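Local structure of protein (lectin) (Hyacinthoides hispanica, 1B2P) at the interface of chains A and B. The protein binds mannose as a bulb-type lectin of the monocot family and so probably recognises mannose-bearing glycans. Numbering follows the deposited sequence. Chains: chain A/B, Protein (lectin).

The interface of chains A and B. Residues chain A 113-115, 117; chain B 44, 52, 73, 84, 104-105.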
loop_
_atom_site.group_PDB
_atom_site.type_symbol
_atom_site.label_atom_id
_atom_site.label_comp_id
_atom_site.label_asym_id
_atom_site.label_seq_id
_atom_site.Cartn_x
_atom_site.Cartn_y
_atom_site.Cartn_z
ATOM N N TRP A 113 19.954 3.662 -17.774
ATOM C CA TRP A 113 19.748 5.092 -17.814
ATOM C C TRP A 113 18.985 5.529 -16.592
ATOM O O TRP A 113 18.207 4.721 -15.989
ATOM C CB TRP A 113 18.874 5.422 -19.096
ATOM C CG TRP A 113 18.500 6.872 -19.198
ATOM C CD1 TRP A 113 19.366 7.833 -19.722
ATOM C CD2 TRP A 113 17.277 7.469 -18.809
ATOM N NE1 TRP A 113 18.651 9.009 -19.637
ATOM C CE2 TRP A 113 17.404 8.862 -19.129
ATOM C CE3 TRP A 113 16.115 7.023 -18.221
ATOM C CZ2 TRP A 113 16.370 9.721 -18.828
ATOM C CZ3 TRP A 113 15.067 7.881 -17.975
ATOM C CH2 TRP A 113 15.226 9.238 -18.282
ATOM N N ALA A 114 19.160 6.784 -16.188
ATOM C CA ALA A 114 18.402 7.286 -15.084
ATOM C C ALA A 114 18.063 8.793 -15.309
ATOM O O ALA A 114 18.910 9.397 -16.034
ATOM C CB ALA A 114 19.199 7.204 -13.730
ATOM N N THR A 115 17.093 9.251 -14.538
ATOM C CA THR A 115 16.829 10.740 -14.597
ATOM C C THR A 115 17.927 11.509 -13.824
ATOM O O THR A 115 17.935 12.744 -14.064
ATOM C CB THR A 115 15.466 10.985 -14.014
ATOM O OG1 THR A 115 15.465 10.351 -12.636
ATOM C CG2 THR A 115 14.297 10.395 -14.858
ATOM N N THR A 117 18.174 12.207 -10.434
ATOM C CA THR A 117 17.346 13.047 -9.601
ATOM C C THR A 117 17.499 12.627 -8.110
ATOM O O THR A 117 16.542 12.934 -7.378
ATOM C CB THR A 117 15.870 13.112 -9.962
ATOM O OG1 THR A 117 15.420 11.728 -10.234
ATOM C CG2 THR A 117 15.768 13.847 -11.289
ATOM N N LEU B 44 8.475 14.185 -13.068
ATOM C CA LEU B 44 8.711 13.587 -11.705
ATOM C C LEU B 44 8.513 14.782 -10.726
ATOM O O LEU B 44 9.206 15.817 -10.875
ATOM C CB LEU B 44 10.127 13.108 -11.652
ATOM C CG LEU B 44 10.663 12.685 -10.217
ATOM C CD1 LEU B 44 9.791 11.438 -9.910
ATOM C CD2 LEU B 44 12.122 12.361 -10.295
ATOM N N TRP B 52 11.922 16.940 -12.656
ATOM C CA TRP B 52 12.470 16.574 -13.948
ATOM C C TRP B 52 11.294 16.282 -14.870
ATOM O O TRP B 52 10.217 15.992 -14.388
ATOM C CB TRP B 52 13.207 15.188 -13.756
ATOM C CG TRP B 52 13.702 14.580 -15.025
ATOM C CD1 TRP B 52 14.978 14.741 -15.521
ATOM C CD2 TRP B 52 13.028 13.724 -15.974
ATOM N NE1 TRP B 52 15.171 13.988 -16.681
ATOM C CE2 TRP B 52 13.994 13.416 -16.984
ATOM C CE3 TRP B 52 11.750 13.217 -15.991
ATOM C CZ2 TRP B 52 13.617 12.580 -18.057
ATOM C CZ3 TRP B 52 11.355 12.385 -17.067
ATOM C CH2 TRP B 52 12.333 12.121 -18.037
ATOM N N LEU B 73 12.684 4.278 -22.928
ATOM C CA LEU B 73 11.384 4.768 -22.526
ATOM C C LEU B 73 10.942 5.845 -23.569
ATOM O O LEU B 73 11.761 6.665 -23.937
ATOM C CB LEU B 73 11.619 5.537 -21.195
ATOM C CG LEU B 73 10.391 6.188 -20.614
ATOM C CD1 LEU B 73 9.302 5.221 -20.164
ATOM C CD2 LEU B 73 10.915 7.045 -19.440
ATOM N N TRP B 84 9.169 11.701 -27.483
ATOM C CA TRP B 84 10.388 11.722 -26.699
ATOM C C TRP B 84 10.916 10.289 -26.442
ATOM O O TRP B 84 10.072 9.341 -26.501
ATOM C CB TRP B 84 10.068 12.331 -25.314
ATOM C CG TRP B 84 11.262 12.474 -24.399
ATOM C CD1 TRP B 84 12.027 13.591 -24.281
ATOM C CD2 TRP B 84 11.777 11.516 -23.415
ATOM N NE1 TRP B 84 12.999 13.429 -23.281
ATOM C CE2 TRP B 84 12.858 12.138 -22.781
ATOM C CE3 TRP B 84 11.334 10.247 -23.074
ATOM C CZ2 TRP B 84 13.611 11.478 -21.781
ATOM C CZ3 TRP B 84 12.084 9.591 -22.070
ATOM C CH2 TRP B 84 13.216 10.208 -21.520
ATOM N N ASN B 104 15.696 8.777 -7.484
ATOM C CA ASN B 104 16.142 8.512 -8.835
ATOM C C ASN B 104 15.091 7.623 -9.556
ATOM O O ASN B 104 14.414 6.848 -8.827
ATOM C CB ASN B 104 17.480 7.794 -8.810
ATOM C CG ASN B 104 18.394 8.164 -9.943
ATOM O OD1 ASN B 104 17.973 9.030 -10.814
ATOM N ND2 ASN B 104 19.579 7.685 -10.087
ATOM N N VAL B 105 14.988 7.873 -10.861
ATOM C CA VAL B 105 14.098 6.956 -11.692
ATOM C C VAL B 105 15.081 6.248 -12.542
ATOM O O VAL B 105 15.858 6.897 -13.303
ATOM C CB VAL B 105 13.127 7.778 -12.516
ATOM C CG1 VAL B 105 12.411 6.796 -13.490
ATOM C CG2 VAL B 105 12.090 8.480 -11.597
#
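The methyl CG2 of A:Thr115 sits over the middle of the B:Trp52 indole, 3.7 Å from the centroid of the six-membered ring, a CH-pi contact in which the threonine side chain crosses the tryptophan at about a right angle. The same methyl also packs against CB of B:Val105. A:Thr115 grips both backbone polar atoms of that valine: its N donates to B:Val105 O at 2.9 Å, in the carbonyl plane, and its side-chain hydroxyl OG1 accepts from B:Val105 N at 3.1 Å. With chi1 at 54°, OG1 lies between its own backbone N and carbonyl carbon, which turns the hydroxyl to B:Val105 N and leaves CG2 for the indole.

That hydroxyl also shares a hydrogen bond of 2.8 Å with A:Thr117 OG1, tying the two threonines together within the C-terminal tail. A:Thr117 N donates to the side-chain amide oxygen B:Asn104 OD1 at 3.2 Å; the bond is fairly straight at the hydrogen, but the donor stands 55° out of the amide plane, away from the lone-pair directions. A:Thr117 and B:Leu44 reach tip to tip, with the methyl CD2 of B:Leu44 against A:Thr117 CB and OG1, while A:Thr117 CG2 touches CB of B:Trp52.

Further along, A:Trp113 and B:Trp52 approach tip to tip: B:Trp52 CZ2 lies at the edge of the A:Trp113 ring, 3.7 Å from A:Trp113 CH2. A:Trp113 CH2 also lies in plane at the rim of B:Trp84, 3.9 Å from B:Trp84 CH2. The A:Trp113 indole is turned steeply against both, so rim atoms meet without face-to-face stacking. Its CG is anti to the backbone N (chi1 176°), extending the indole from strand 111-114 toward both tryptophans.

The C-terminal strand of chain A thus inserts into the beta-prism of chain B, where A:Trp113 helps complete the tryptophan core; a two-fold twin does the reverse. This C-terminal exchange, typical of GNA-type lectins, pairs A with B within the four-chain assembly and is likely the dimer interface.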